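Local coordinates for fibronectin-binding protein BBK32 (Borrelia burgdorferi, PDB 6N1L) that binds fibronectin and probably blocks the classical complement pathway by binding the protease C1r, at residues F64-E70 with I116-L122. Residues are numbered along the deposited sequence; the frame is centred on the assembly and turned at random.
Sequences FTKEDLE and IKEQSNL
L122 lies against the start of helix 66-87 with one methyl on K66 and the other back over F64 and T65. CD1 packs on the backbone of K66, 3.7 Å from its CA, while CD2 reaches back to the carbonyl of F64, 3.2 Å from F64 O, and to F64 CB. CG, anti to the backbone N of L122 (chi1 -178°), points the two methyls over the turn that enters the helix. The F64 ring itself leads off the other way, to stack with F37 on helix 9-44.

One helical turn further on, L69 and I116 meet tip to tip: CD2 of L69 is 3.9 Å from CD1 of I116, and the same methyl comes within 4.1 Å of L122 CD1, so L69 touches both. Y126 and I129 of helix 122-147 add to this apolar cluster.

K66 runs alongside the cluster toward the end of helix 93-117. Its CE passes 3.7 Å from I116 CG2, and the chain, bent at chi3 (-130°), brings NZ 2.9 Å from I116 O, a hydrogen bond whose detail is doubtful because the amine is modelled too close to a neighbouring atom. E70 and I116 run past one another in opposed directions, and E70 crosses K117 at about a right angle, OE2 lying 4.0 Å from K117 CG.

T65 caps its helix, OG1 accepting from D68 N at 2.9 Å. Leucine and isoleucine methyls thus join the start of helix 66-87 to the end of helix 93-117 and the start of helix 122-147; if the lysine amine does lie here, its charge would suit the C-terminal end of helix 93-117.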
loop_
_atom_site.group_PDB
_atom_site.type_symbol
_atom_site.label_atom_id
_atom_site.label_comp_id
_atom_site.label_asym_id
_atom_site.label_seq_id
_atom_site.Cartn_x
_atom_site.Cartn_y
_atom_site.Cartn_z
ATOM N N PHE A 64 11.391 -3.386 12.736
ATOM C CA PHE A 64 10.398 -3.507 11.670
ATOM C C PHE A 64 9.908 -4.951 11.583
ATOM O O PHE A 64 10.713 -5.888 11.582
ATOM C CB PHE A 64 11.011 -3.057 10.336
ATOM C CG PHE A 64 11.324 -1.586 10.280
ATOM C CD1 PHE A 64 12.540 -1.094 10.742
ATOM C CD2 PHE A 64 10.384 -0.678 9.794
ATOM C CE1 PHE A 64 12.815 0.260 10.701
ATOM C CE2 PHE A 64 10.652 0.685 9.755
ATOM C CZ PHE A 64 11.873 1.159 10.219
ATOM N N THR A 65 8.584 -5.138 11.489
ATOM C CA THR A 65 8.000 -6.475 11.518
ATOM C C THR A 65 7.269 -6.803 10.223
ATOM O O THR A 65 6.681 -5.929 9.574
ATOM C CB THR A 65 7.020 -6.645 12.694
ATOM O OG1 THR A 65 5.896 -5.765 12.543
ATOM C CG2 THR A 65 7.708 -6.330 14.016
ATOM N N LYS A 66 7.310 -8.088 9.862
ATOM C CA LYS A 66 6.459 -8.590 8.791
ATOM C C LYS A 66 4.989 -8.499 9.165
ATOM O O LYS A 66 4.139 -8.282 8.290
ATOM C CB LYS A 66 6.833 -10.031 8.451
ATOM C CG LYS A 66 5.979 -10.630 7.344
ATOM C CD LYS A 66 6.613 -11.870 6.794
ATOM C CE LYS A 66 6.668 -11.801 5.291
ATOM N NZ LYS A 66 7.646 -12.759 4.741
ATOM N N GLU A 67 4.672 -8.667 10.455
ATOM C CA GLU A 67 3.299 -8.488 10.918
ATOM C C GLU A 67 2.774 -7.100 10.577
ATOM O O GLU A 67 1.629 -6.954 10.132
ATOM C CB GLU A 67 3.221 -8.732 12.428
ATOM C CG GLU A 67 3.330 -10.202 12.833
ATOM C CD GLU A 67 4.771 -10.686 12.996
ATOM O OE1 GLU A 67 5.714 -9.943 12.636
ATOM O OE2 GLU A 67 4.958 -11.819 13.493
ATOM N N ASP A 68 3.594 -6.064 10.784
ATOM C CA ASP A 68 3.164 -4.701 10.498
ATOM C C ASP A 68 2.931 -4.502 9.002
ATOM O O ASP A 68 1.969 -3.830 8.598
ATOM C CB ASP A 68 4.201 -3.714 11.025
ATOM C CG ASP A 68 3.921 -2.286 10.625
ATOM O OD1 ASP A 68 2.905 -1.714 11.089
ATOM O OD2 ASP A 68 4.730 -1.723 9.846
ATOM N N LEU A 69 3.814 -5.059 8.170
ATOM C CA LEU A 69 3.608 -4.986 6.725
ATOM C C LEU A 69 2.325 -5.708 6.329
ATOM O O LEU A 69 1.546 -5.211 5.496
ATOM C CB LEU A 69 4.815 -5.572 5.989
ATOM C CG LEU A 69 4.718 -5.703 4.460
ATOM C CD1 LEU A 69 4.495 -4.336 3.828
ATOM C CD2 LEU A 69 5.936 -6.385 3.840
ATOM N N GLU A 70 2.076 -6.870 6.937
ATOM C CA GLU A 70 0.883 -7.638 6.577
ATOM C C GLU A 70 -0.382 -6.937 7.057
ATOM O O GLU A 70 -1.408 -6.941 6.352
ATOM C CB GLU A 70 1.000 -9.063 7.130
ATOM C CG GLU A 70 1.517 -10.068 6.099
ATOM C CD GLU A 70 2.181 -11.301 6.707
ATOM O OE1 GLU A 70 2.296 -11.368 7.949
ATOM O OE2 GLU A 70 2.585 -12.208 5.938
ATOM N N ILE A 116 4.359 -11.452 -0.531
ATOM C CA ILE A 116 4.946 -11.157 0.774
ATOM C C ILE A 116 5.070 -12.424 1.610
ATOM O O ILE A 116 6.025 -12.580 2.380
ATOM C CB ILE A 116 4.103 -10.084 1.494
ATOM C CG1 ILE A 116 4.287 -8.726 0.821
ATOM C CG2 ILE A 116 4.441 -9.998 2.977
ATOM C CD1 ILE A 116 3.275 -7.719 1.287
ATOM N N LYS A 117 4.120 -13.351 1.466
ATOM C CA LYS A 117 4.153 -14.579 2.256
ATOM C C LYS A 117 5.339 -15.461 1.881
ATOM O O LYS A 117 5.937 -16.100 2.754
ATOM C CB LYS A 117 2.842 -15.341 2.086
ATOM C CG LYS A 117 1.749 -14.859 3.002
ATOM C CD LYS A 117 0.406 -15.452 2.617
ATOM C CE LYS A 117 -0.687 -14.935 3.540
ATOM N NZ LYS A 117 -2.038 -15.265 3.015
ATOM N N GLU A 118 5.713 -15.493 0.604
ATOM C CA GLU A 118 6.777 -16.377 0.142
ATOM C C GLU A 118 8.183 -15.793 0.336
ATOM O O GLU A 118 9.145 -16.335 -0.227
ATOM C CB GLU A 118 6.554 -16.745 -1.331
ATOM C CG GLU A 118 6.866 -15.638 -2.333
ATOM C CD GLU A 118 6.269 -15.910 -3.711
ATOM O OE1 GLU A 118 5.363 -16.769 -3.813
ATOM O OE2 GLU A 118 6.695 -15.262 -4.693
ATOM N N GLN A 119 8.332 -14.730 1.125
ATOM C CA GLN A 119 9.621 -14.082 1.358
ATOM C C GLN A 119 9.916 -14.112 2.853
ATOM O O GLN A 119 9.268 -13.413 3.634
ATOM C CB GLN A 119 9.619 -12.642 0.841
ATOM C CG GLN A 119 9.643 -12.510 -0.673
ATOM C CD GLN A 119 10.990 -12.857 -1.279
ATOM O OE1 GLN A 119 11.953 -13.128 -0.562
ATOM N NE2 GLN A 119 11.064 -12.850 -2.612
ATOM N N SER A 120 10.907 -14.912 3.252
ATOM C CA SER A 120 11.290 -14.964 4.658
ATOM C C SER A 120 11.918 -13.651 5.114
ATOM O O SER A 120 11.685 -13.204 6.243
ATOM C CB SER A 120 12.258 -16.125 4.883
ATOM O OG SER A 120 13.211 -16.179 3.834
ATOM N N ASN A 121 12.708 -13.023 4.248
ATOM C CA ASN A 121 13.441 -11.818 4.609
ATOM C C ASN A 121 12.548 -10.592 4.450
ATOM O O ASN A 121 12.002 -10.359 3.367
ATOM C CB ASN A 121 14.681 -11.702 3.730
ATOM C CG ASN A 121 15.522 -10.493 4.065
ATOM O OD1 ASN A 121 15.340 -9.415 3.492
ATOM N ND2 ASN A 121 16.471 -10.669 4.979
ATOM N N LEU A 122 12.414 -9.802 5.524
ATOM C CA LEU A 122 11.465 -8.686 5.526
ATOM C C LEU A 122 11.834 -7.635 4.486
ATOM O O LEU A 122 10.969 -7.143 3.750
ATOM C CB LEU A 122 11.383 -8.047 6.915
ATOM C CG LEU A 122 10.370 -6.895 6.994
ATOM C CD1 LEU A 122 9.007 -7.345 6.450
ATOM C CD2 LEU A 122 10.220 -6.327 8.401
#